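Local coordinates for protein GTP binding regulator (Thermotoga maritima, PDB 1VR8) that is of unknown function but resembles the Ran-binding protein Mog1p in fold and may regulate a GTP-binding protein, at residues A[35-40]-A[49-54]; A[62-67]-A[119-124]; A[73-78]-A[115-120]. One frame throughout, in Å; residues are numbered along the deposited sequence. Where two conformers were deposited one is given.

How the interactions relate
All three contacts touch one antiparallel sheet. Interaction 1, the most superficial, joins strands 32-39 and 45-56, its backbone bonds flanked by several charged side chains. Interaction 2 lies nearer the centre of the molecule and joins strands 59-67 and 116-122; the two are linked because strands 45-56 and 59-67 are themselves neighbours, with Ala-52 O probably bonded to Leu-63 N. Interaction 3 is fully buried and brings helix 71-79 onto strand 116-122, sharing Ile-119 with interaction 2. The chemistry changes accordingly: main-chain bonds with charged fringes in 35-40/49-54, main-chain bonds plus a tyrosine-carboxylate pair in 62-67/119-124, and hydrocarbon alone in 73-78/115-120.

Interaction 1 (A[35-40]-A[49-54]); sequences DVKEID and GKVAVF
Lys-50 rises off the sheet beside the side chains of Val-36 and Glu-38. Its CG stands anti to the carbonyl carbon (chi1 -63°) and the chain runs out straight from there. CB sits 3.6 Å from Lys-37 O, and CG passes beside the main chain at Glu-38. Farther out, CD meets Val-36 CG1 obliquely at 4.1 Å, while CE lies alongside Glu-38 CG at 4.0 Å, the two chains pointing the same way. The tip, NZ, is taken by a salt bridge to Asp-20 of helix 19-24; Glu-38 OE2 stays 4.7 Å from Lys-50 NZ, too far for contact, though its charge would probably still be felt. An alanine here would lose this aliphatic packing and the salt bridge to Asp-20, and would probably loosen the seating of helix 19-24 on this face.

On the other face Ile-39 CG2 crosses Val-51 at about a right angle and touches its CG1 at 3.6 Å. Lys-37 leans on the same methyl with CB and CE before its end leads away. Between the faces, Val-51 N donates to Lys-37 O at 2.8 Å, nearly along the C=O axis, and Lys-37 N returns the bond to Val-51 O. That second oxygen is gripped twice, since a water also donates to it and to Asp-35 OD1. At the Asp-35 end the bond from its N to Val-53 O is weak, while at the other end Ile-39 and Gly-49 exchange a full pair. Together these bonds make the antiparallel pairing of strands 32-39 and 45-56, neighbours in a sheet of the Mog1p-like fold.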
loop_
_atom_site.group_PDB
_atom_site.type_symbol
_atom_site.label_atom_id
_atom_site.label_comp_id
_atom_site.label_asym_id
_atom_site.label_seq_id
_atom_site.Cartn_x
_atom_site.Cartn_y
_atom_site.Cartn_z
ATOM N N ASP A 35 0.176 -5.682 -14.442
ATOM C CA ASP A 35 -1.072 -4.969 -14.656
ATOM C C ASP A 35 -1.106 -3.689 -13.839
ATOM O O ASP A 35 -0.565 -3.628 -12.755
ATOM C CB ASP A 35 -2.246 -5.892 -14.303
ATOM C CG ASP A 35 -3.550 -5.520 -14.974
ATOM O OD1 ASP A 35 -4.242 -4.611 -14.460
ATOM O OD2 ASP A 35 -3.925 -6.184 -15.988
ATOM N N VAL A 36 -1.742 -2.684 -14.415
ATOM C CA VAL A 36 -2.026 -1.405 -13.764
ATOM C C VAL A 36 -3.417 -0.969 -14.196
ATOM O O VAL A 36 -3.741 -1.005 -15.388
ATOM C CB VAL A 36 -1.019 -0.296 -14.133
ATOM C CG1 VAL A 36 -1.361 0.993 -13.402
ATOM C CG2 VAL A 36 0.393 -0.706 -13.805
ATOM N N LYS A 37 -4.232 -0.571 -13.225
ATOM C CA LYS A 37 -5.604 -0.145 -13.496
ATOM C C LYS A 37 -5.983 0.978 -12.544
ATOM O O LYS A 37 -5.766 0.848 -11.333
ATOM C CB LYS A 37 -6.542 -1.343 -13.257
ATOM C CG LYS A 37 -7.990 -1.085 -13.547
ATOM C CD LYS A 37 -8.863 -2.330 -13.352
ATOM C CE LYS A 37 -8.883 -2.783 -11.929
ATOM N NZ LYS A 37 -10.160 -3.546 -11.639
ATOM N N GLU A 38 -6.600 2.037 -13.077
ATOM C CA GLU A 38 -7.237 3.059 -12.235
ATOM C C GLU A 38 -8.440 2.487 -11.522
ATOM O O GLU A 38 -9.200 1.743 -12.125
ATOM C CB GLU A 38 -7.753 4.221 -13.052
ATOM C CG GLU A 38 -6.715 4.986 -13.669
ATOM C CD GLU A 38 -7.232 6.167 -14.464
ATOM O OE1 GLU A 38 -8.408 6.637 -14.290
ATOM O OE2 GLU A 38 -6.423 6.587 -15.314
ATOM N N ILE A 39 -8.634 2.909 -10.269
ATOM C CA ILE A 39 -9.769 2.485 -9.464
ATOM C C ILE A 39 -10.455 3.694 -8.816
ATOM O O ILE A 39 -9.853 4.751 -8.639
ATOM C CB ILE A 39 -9.333 1.487 -8.369
ATOM C CG1 ILE A 39 -8.361 2.136 -7.366
ATOM C CG2 ILE A 39 -8.753 0.225 -9.023
ATOM C CD1 ILE A 39 -8.104 1.294 -6.143
ATOM N N ASP A 40 -11.722 3.517 -8.495
ATOM C CA ASP A 40 -12.506 4.496 -7.770
ATOM C C ASP A 40 -12.776 4.018 -6.344
ATOM O O ASP A 40 -13.223 4.788 -5.502
ATOM C CB ASP A 40 -13.850 4.663 -8.425
ATOM C CG ASP A 40 -13.782 5.410 -9.703
ATOM O OD1 ASP A 40 -13.055 6.405 -9.771
ATOM O OD2 ASP A 40 -14.488 5.019 -10.632
ATOM N N GLY A 49 -7.581 5.984 -6.963
ATOM C CA GLY A 49 -6.187 5.600 -7.027
ATOM C C GLY A 49 -5.914 4.645 -8.180
ATOM O O GLY A 49 -6.552 4.728 -9.236
ATOM N N LYS A 50 -4.944 3.762 -7.962
ATOM C CA LYS A 50 -4.603 2.710 -8.907
ATOM C C LYS A 50 -4.308 1.445 -8.160
ATOM O O LYS A 50 -3.931 1.463 -6.979
ATOM C CB LYS A 50 -3.407 3.102 -9.784
ATOM C CG LYS A 50 -3.709 4.283 -10.630
ATOM C CD LYS A 50 -2.668 4.515 -11.713
ATOM C CE LYS A 50 -2.991 5.789 -12.472
ATOM N NZ LYS A 50 -2.069 5.944 -13.619
ATOM N N VAL A 51 -4.506 0.328 -8.847
ATOM C CA VAL A 51 -4.048 -0.964 -8.391
ATOM C C VAL A 51 -3.085 -1.550 -9.442
ATOM O O VAL A 51 -3.362 -1.509 -10.646
ATOM C CB VAL A 51 -5.198 -1.947 -8.096
ATOM C CG1 VAL A 51 -6.069 -2.155 -9.300
ATOM C CG2 VAL A 51 -4.648 -3.288 -7.610
ATOM N N ALA A 52 -1.986 -2.099 -8.944
ATOM C CA ALA A 52 -0.967 -2.756 -9.732
ATOM C C ALA A 52 -0.806 -4.172 -9.277
ATOM O O ALA A 52 -0.980 -4.477 -8.071
ATOM C CB ALA A 52 0.355 -1.995 -9.585
ATOM N N VAL A 53 -0.551 -5.070 -10.222
ATOM C CA VAL A 53 -0.231 -6.452 -9.922
ATOM C C VAL A 53 1.227 -6.720 -10.263
ATOM O O VAL A 53 1.680 -6.435 -11.382
ATOM C CB VAL A 53 -1.135 -7.440 -10.696
ATOM C CG1 VAL A 53 -0.812 -8.886 -10.307
ATOM C CG2 VAL A 53 -2.587 -7.162 -10.441
ATOM N N PHE A 54 1.942 -7.262 -9.289
ATOM C CA PHE A 54 3.327 -7.666 -9.468
ATOM C C PHE A 54 3.381 -9.171 -9.415
ATOM O O PHE A 54 2.862 -9.790 -8.489
ATOM C CB PHE A 54 4.192 -7.092 -8.366
ATOM C CG PHE A 54 4.363 -5.615 -8.435
ATOM C CD1 PHE A 54 3.438 -4.770 -7.857
ATOM C CD2 PHE A 54 5.480 -5.075 -9.041
ATOM C CE1 PHE A 54 3.581 -3.431 -7.922
ATOM C CE2 PHE A 54 5.660 -3.732 -9.097
ATOM C CZ PHE A 54 4.721 -2.891 -8.558
HETATM O O HOH W 1 -3.885 -3.999 -11.834
#

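Interaction 2 (A[62-67]-A[119-124]); sequences FLYVYK and IVEGKN
Strands 59-67 and 116-122 pair antiparallel here, well inside the sheet. Phe-62 faces Glu-121 and Tyr-64 faces Ile-119 as hydrogen-bonded pairs, with Leu-63 and Val-120 forming the non-hydrogen-bonded pair between them. The bonds are short and straight: Tyr-64 N reaches Ile-119 O at 2.8 Å, in the carbonyl plane, and Ile-119 N returns to Tyr-64 O on a lone pair.

Above this backbone a diagonal side-chain bond joins the strands. Tyr-64 OH donates to Glu-121 OE2 at 2.8 Å, coming from above the carboxylate plane, 57° out of it. Ring and carboxylate are turned 85° apart, so they meet almost perpendicularly. Glu-121 can reach because CG occupies the crowded position between the backbone N and the carbonyl carbon (chi1 64°), leaning toward Phe-62, and the extended chain then rises off the sheet beside the Tyr-64 ring. Its CG lies in the plane of the tyrosine ring, 3.6 Å from Tyr-64 CE1, and also rests on Phe-62 CB.

Partners beyond the two strands also hold the carboxylate. Tyr-42 OH bonds to OE1 while its ring meets that of Tyr-64 edge-to-face, and OE2 also bonds a glycerol, probably from the crystallisation liquor. So many hydroxyl partners would be expected to favour the charged form of the acid. On the opposite face Leu-63 CD1 crosses Val-120 CG2 obliquely at 3.7 Å, with Phe-118 and Leu-26 against the leucine and Trp-111 against the valine. Glu-121 O closes the pairing: it accepts Phe-62 N nearly along its C=O axis and lies in the plane of the phenylalanine ring, 3.7 Å from Phe-62 CD1.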
loop_
_atom_site.group_PDB
_atom_site.type_symbol
_atom_site.label_atom_id
_atom_site.label_comp_id
_atom_site.label_asym_id
_atom_site.label_seq_id
_atom_site.Cartn_x
_atom_site.Cartn_y
_atom_site.Cartn_z
ATOM N N PHE A 62 -0.993 -7.771 -5.131
ATOM C CA PHE A 62 -1.713 -6.587 -5.549
ATOM C C PHE A 62 -1.320 -5.409 -4.673
ATOM O O PHE A 62 -1.280 -5.509 -3.454
ATOM C CB PHE A 62 -3.223 -6.805 -5.428
ATOM C CG PHE A 62 -3.781 -7.869 -6.343
ATOM C CD1 PHE A 62 -3.508 -9.212 -6.109
ATOM C CD2 PHE A 62 -4.599 -7.532 -7.407
ATOM C CE1 PHE A 62 -4.014 -10.185 -6.933
ATOM C CE2 PHE A 62 -5.113 -8.520 -8.251
ATOM C CZ PHE A 62 -4.830 -9.822 -8.021
ATOM N N LEU A 63 -1.018 -4.291 -5.305
ATOM C CA LEU A 63 -0.713 -3.061 -4.613
ATOM C C LEU A 63 -1.715 -1.995 -5.028
ATOM O O LEU A 63 -1.817 -1.654 -6.206
ATOM C CB LEU A 63 0.680 -2.597 -4.945
ATOM C CG LEU A 63 1.048 -1.205 -4.438
ATOM C CD1 LEU A 63 1.282 -1.287 -2.959
ATOM C CD2 LEU A 63 2.267 -0.667 -5.139
ATOM N N TYR A 64 -2.441 -1.493 -4.050
ATOM C CA TYR A 64 -3.392 -0.383 -4.205
ATOM C C TYR A 64 -2.736 0.871 -3.667
ATOM O O TYR A 64 -2.149 0.865 -2.574
ATOM C CB TYR A 64 -4.686 -0.648 -3.449
ATOM C CG TYR A 64 -5.428 -1.896 -3.882
ATOM C CD1 TYR A 64 -5.027 -3.158 -3.456
ATOM C CD2 TYR A 64 -6.534 -1.814 -4.692
ATOM C CE1 TYR A 64 -5.695 -4.286 -3.862
ATOM C CE2 TYR A 64 -7.225 -2.955 -5.106
ATOM C CZ TYR A 64 -6.802 -4.189 -4.671
ATOM O OH TYR A 64 -7.457 -5.339 -5.083
ATOM N N VAL A 65 -2.821 1.935 -4.446
ATOM C CA VAL A 65 -2.191 3.190 -4.072
ATOM C C VAL A 65 -3.165 4.352 -4.203
ATOM O O VAL A 65 -3.860 4.492 -5.219
ATOM C CB VAL A 65 -1.037 3.580 -5.010
ATOM C CG1 VAL A 65 -0.235 4.747 -4.390
ATOM C CG2 VAL A 65 -0.192 2.385 -5.358
ATOM N N TYR A 66 -3.147 5.225 -3.206
ATOM C CA TYR A 66 -3.893 6.470 -3.204
ATOM C C TYR A 66 -2.944 7.582 -2.770
ATOM O O TYR A 66 -2.173 7.404 -1.818
ATOM C CB TYR A 66 -5.101 6.395 -2.228
ATOM C CG TYR A 66 -5.666 7.756 -1.854
ATOM C CD1 TYR A 66 -5.104 8.514 -0.814
ATOM C CD2 TYR A 66 -6.753 8.296 -2.548
ATOM C CE1 TYR A 66 -5.591 9.760 -0.510
ATOM C CE2 TYR A 66 -7.260 9.561 -2.237
ATOM C CZ TYR A 66 -6.665 10.282 -1.202
ATOM O OH TYR A 66 -7.133 11.535 -0.851
ATOM N N LYS A 67 -2.987 8.711 -3.477
ATOM C CA LYS A 67 -2.261 9.919 -3.101
ATOM C C LYS A 67 -3.284 11.018 -2.906
ATOM O O LYS A 67 -4.104 11.272 -3.789
ATOM C CB LYS A 67 -1.313 10.357 -4.228
ATOM C CG LYS A 67 -0.516 11.598 -3.881
ATOM C CD LYS A 67 0.440 11.994 -4.982
ATOM C CE LYS A 67 1.259 13.206 -4.522
ATOM N NZ LYS A 67 2.028 13.802 -5.646
ATOM N N ILE A 119 -2.238 -0.344 0.068
ATOM C CA ILE A 119 -2.751 -1.627 0.491
ATOM C C ILE A 119 -1.995 -2.673 -0.324
ATOM O O ILE A 119 -1.907 -2.571 -1.571
ATOM C CB ILE A 119 -4.256 -1.803 0.218
ATOM C CG1 ILE A 119 -5.082 -0.631 0.801
ATOM C CG2 ILE A 119 -4.701 -3.157 0.801
ATOM C CD1 ILE A 119 -6.482 -0.569 0.254
ATOM N N VAL A 120 -1.454 -3.670 0.357
ATOM C CA VAL A 120 -0.869 -4.812 -0.318
ATOM C C VAL A 120 -1.679 -6.054 0.034
ATOM O O VAL A 120 -1.950 -6.326 1.213
ATOM C CB VAL A 120 0.589 -5.014 0.089
ATOM C CG1 VAL A 120 1.192 -6.267 -0.562
ATOM C CG2 VAL A 120 1.388 -3.836 -0.306
ATOM N N GLU A 121 -2.073 -6.809 -0.977
ATOM C CA GLU A 121 -2.831 -8.028 -0.748
ATOM C C GLU A 121 -2.385 -9.154 -1.643
ATOM O O GLU A 121 -1.925 -8.945 -2.761
ATOM C CB GLU A 121 -4.344 -7.799 -0.837
ATOM C CG GLU A 121 -4.872 -7.376 -2.121
ATOM C CD GLU A 121 -6.428 -7.323 -2.186
ATOM O OE1 GLU A 121 -7.055 -7.088 -1.124
ATOM O OE2 GLU A 121 -6.965 -7.474 -3.335
ATOM N N GLY A 122 -2.514 -10.369 -1.138
ATOM C CA GLY A 122 -2.160 -11.533 -1.946
ATOM C C GLY A 122 -2.226 -12.797 -1.124
ATOM O O GLY A 122 -2.236 -12.752 0.107
ATOM N N LYS A 123 -2.300 -13.932 -1.817
ATOM C CA LYS A 123 -2.362 -15.223 -1.160
ATOM C C LYS A 123 -1.031 -15.552 -0.519
ATOM O O LYS A 123 -0.983 -16.159 0.540
ATOM C CB LYS A 123 -2.715 -16.314 -2.172
ATOM C CG LYS A 123 -4.142 -16.218 -2.672
ATOM C CD LYS A 123 -5.147 -16.609 -1.592
ATOM N N ASN A 124 0.048 -15.146 -1.179
ATOM C CA ASN A 124 1.402 -15.483 -0.725
ATOM C C ASN A 124 2.380 -14.402 -1.101
ATOM O O ASN A 124 2.233 -13.748 -2.123
ATOM C CB ASN A 124 1.835 -16.808 -1.332
ATOM C CG ASN A 124 1.170 -17.965 -0.648
ATOM O OD1 ASN A 124 1.476 -18.267 0.505
ATOM N ND2 ASN A 124 0.227 -18.575 -1.317
#

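Interaction 3 (A[73-78]-A[115-120]); sequences KIWKKL and NWLFIV
Leu-117 pushes both of its methyl groups into the side of helix 71-79. CG stands anti to the backbone N (chi1 161°), which carries the branch out from the strand and lets CD1 and CD2 take different partners. CD2 presses on Ile-74 CG2 at 3.4 Å, tighter than an ordinary carbon-carbon contact, the two side chains crossing obliquely. CD1 turns to the indole instead, lying in the plane of the Trp-75 ring and touching its edge at Trp-75 CD1, 3.8 Å away; the leucine crosses the tryptophan at about a right angle.

Leu-78, one turn on from Ile-74, continues the same helix surface, and its N is bonded to Ile-74 O at 2.8 Å. Its CD1 meets the strand tip to tip, loosely at Leu-117 CD2 (4.1 Å) and more closely at Ile-119 CD1 (3.6 Å). Ile-119, with CG1 anti to its carbonyl carbon, thus sends its end methyl to the helix from the face it shares with Tyr-64. Helix and strand segments run in roughly the same direction, 30° apart, with axes 9.3 Å from each other.

Neighbours extend the packing. Met-47 of strand 45-56 touches Leu-117 and Ile-119, and Tyr-66 touches Ile-74. Trp-75 is held by a bond from NE1 to Ala-110 O and meets the rings of Trp-112 and Phe-99, which should fix the edge it offers to Leu-117.

No hydrogen bond joins segments 73-78 and 115-120. The contact is buried hydrocarbon on both sides, so its hold depends on the fit of branched methyls and an indole edge, as in the core of a helix-on-sheet layer.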
loop_
_atom_site.group_PDB
_atom_site.type_symbol
_atom_site.label_atom_id
_atom_site.label_comp_id
_atom_site.label_asym_id
_atom_site.label_seq_id
_atom_site.Cartn_x
_atom_site.Cartn_y
_atom_site.Cartn_z
ATOM N N LYS A 73 -8.639 9.394 6.375
ATOM C CA LYS A 73 -10.081 9.158 6.335
ATOM C C LYS A 73 -10.395 7.828 5.662
ATOM O O LYS A 73 -11.204 7.029 6.162
ATOM C CB LYS A 73 -10.754 10.329 5.601
ATOM C CG LYS A 73 -12.268 10.322 5.525
ATOM C CD LYS A 73 -12.819 11.587 4.791
ATOM N N ILE A 74 -9.743 7.588 4.535
ATOM C CA ILE A 74 -9.966 6.375 3.755
ATOM C C ILE A 74 -9.456 5.166 4.507
ATOM O O ILE A 74 -10.151 4.147 4.606
ATOM C CB ILE A 74 -9.260 6.448 2.372
ATOM C CG1 ILE A 74 -9.866 7.565 1.545
ATOM C CG2 ILE A 74 -9.392 5.116 1.649
ATOM C CD1 ILE A 74 -9.031 7.920 0.293
ATOM N N TRP A 75 -8.240 5.275 5.036
ATOM C CA TRP A 75 -7.652 4.182 5.820
ATOM C C TRP A 75 -8.564 3.834 7.005
ATOM O O TRP A 75 -8.827 2.650 7.295
ATOM C CB TRP A 75 -6.236 4.565 6.308
ATOM C CG TRP A 75 -5.559 3.472 7.110
ATOM C CD1 TRP A 75 -4.760 2.465 6.653
ATOM C CD2 TRP A 75 -5.643 3.306 8.529
ATOM N NE1 TRP A 75 -4.336 1.693 7.712
ATOM C CE2 TRP A 75 -4.866 2.195 8.866
ATOM C CE3 TRP A 75 -6.263 4.031 9.551
ATOM C CZ2 TRP A 75 -4.741 1.751 10.167
ATOM C CZ3 TRP A 75 -6.120 3.599 10.865
ATOM C CH2 TRP A 75 -5.377 2.471 11.160
ATOM N N LYS A 76 -9.102 4.844 7.672
ATOM C CA LYS A 76 -10.029 4.548 8.750
ATOM C C LYS A 76 -11.297 3.853 8.253
ATOM O O LYS A 76 -11.779 2.951 8.910
ATOM C CB LYS A 76 -10.370 5.800 9.547
ATOM C CG LYS A 76 -9.277 6.130 10.547
ATOM C CD LYS A 76 -9.704 7.128 11.585
ATOM C CE LYS A 76 -8.738 7.121 12.780
ATOM N N LYS A 77 -11.831 4.269 7.098
ATOM C CA LYS A 77 -12.991 3.588 6.522
ATOM C C LYS A 77 -12.647 2.143 6.181
ATOM O O LYS A 77 -13.471 1.256 6.389
ATOM C CB LYS A 77 -13.500 4.318 5.278
ATOM C CG LYS A 77 -14.390 5.493 5.601
ATOM C CD LYS A 77 -14.650 6.391 4.388
ATOM N N LEU A 78 -11.433 1.906 5.686
ATOM C CA LEU A 78 -10.984 0.554 5.339
ATOM C C LEU A 78 -10.885 -0.307 6.572
ATOM O O LEU A 78 -11.307 -1.470 6.585
ATOM C CB LEU A 78 -9.616 0.568 4.668
ATOM C CG LEU A 78 -9.528 1.128 3.257
ATOM C CD1 LEU A 78 -8.049 1.259 2.870
ATOM C CD2 LEU A 78 -10.273 0.247 2.298
ATOM N N ASN A 115 0.384 12.070 2.750
ATOM C CA ASN A 115 -0.595 12.100 1.674
ATOM C C ASN A 115 -0.649 10.772 0.885
ATOM O O ASN A 115 -1.097 10.753 -0.268
ATOM C CB ASN A 115 -0.374 13.287 0.732
ATOM C CG ASN A 115 1.005 13.298 0.082
ATOM O OD1 ASN A 115 1.984 12.857 0.680
ATOM N ND2 ASN A 115 1.089 13.861 -1.138
ATOM N N TRP A 116 -0.278 9.666 1.529
ATOM C CA TRP A 116 -0.217 8.377 0.870
ATOM C C TRP A 116 -0.970 7.316 1.657
ATOM O O TRP A 116 -0.912 7.268 2.891
ATOM C CB TRP A 116 1.249 7.911 0.734
ATOM C CG TRP A 116 2.055 8.763 -0.206
ATOM C CD1 TRP A 116 2.915 9.791 0.115
ATOM C CD2 TRP A 116 2.058 8.675 -1.620
ATOM N NE1 TRP A 116 3.423 10.351 -1.014
ATOM C CE2 TRP A 116 2.909 9.695 -2.102
ATOM C CE3 TRP A 116 1.408 7.848 -2.539
ATOM C CZ2 TRP A 116 3.160 9.878 -3.463
ATOM C CZ3 TRP A 116 1.662 8.026 -3.876
ATOM C CH2 TRP A 116 2.524 9.044 -4.333
ATOM N N LEU A 117 -1.627 6.429 0.920
ATOM C CA LEU A 117 -2.253 5.230 1.472
ATOM C C LEU A 117 -1.903 4.077 0.544
ATOM O O LEU A 117 -2.084 4.189 -0.663
ATOM C CB LEU A 117 -3.756 5.410 1.555
ATOM C CG LEU A 117 -4.620 4.150 1.682
ATOM C CD1 LEU A 117 -4.360 3.398 2.943
ATOM C CD2 LEU A 117 -6.075 4.574 1.582
ATOM N N PHE A 118 -1.411 2.986 1.119
ATOM C CA PHE A 118 -1.078 1.748 0.371
ATOM C C PHE A 118 -1.834 0.577 0.938
ATOM O O PHE A 118 -2.012 0.489 2.159
ATOM C CB PHE A 118 0.424 1.463 0.487
ATOM C CG PHE A 118 1.284 2.503 -0.198
ATOM C CD1 PHE A 118 1.485 2.440 -1.570
ATOM C CD2 PHE A 118 1.808 3.554 0.497
ATOM C CE1 PHE A 118 2.230 3.387 -2.216
ATOM C CE2 PHE A 118 2.549 4.537 -0.153
ATOM C CZ PHE A 118 2.756 4.443 -1.508
ATOM N N ILE A 119 -2.238 -0.344 0.068
ATOM C CA ILE A 119 -2.751 -1.627 0.491
ATOM C C ILE A 119 -1.995 -2.673 -0.324
ATOM O O ILE A 119 -1.907 -2.571 -1.571
ATOM C CB ILE A 119 -4.256 -1.803 0.218
ATOM C CG1 ILE A 119 -5.082 -0.631 0.801
ATOM C CG2 ILE A 119 -4.701 -3.157 0.801
ATOM C CD1 ILE A 119 -6.482 -0.569 0.254
ATOM N N VAL A 120 -1.454 -3.670 0.357
ATOM C CA VAL A 120 -0.869 -4.812 -0.318
ATOM C C VAL A 120 -1.679 -6.054 0.034
ATOM O O VAL A 120 -1.950 -6.326 1.213
ATOM C CB VAL A 120 0.589 -5.014 0.089
ATOM C CG1 VAL A 120 1.192 -6.267 -0.562
ATOM C CG2 VAL A 120 1.388 -3.836 -0.306
#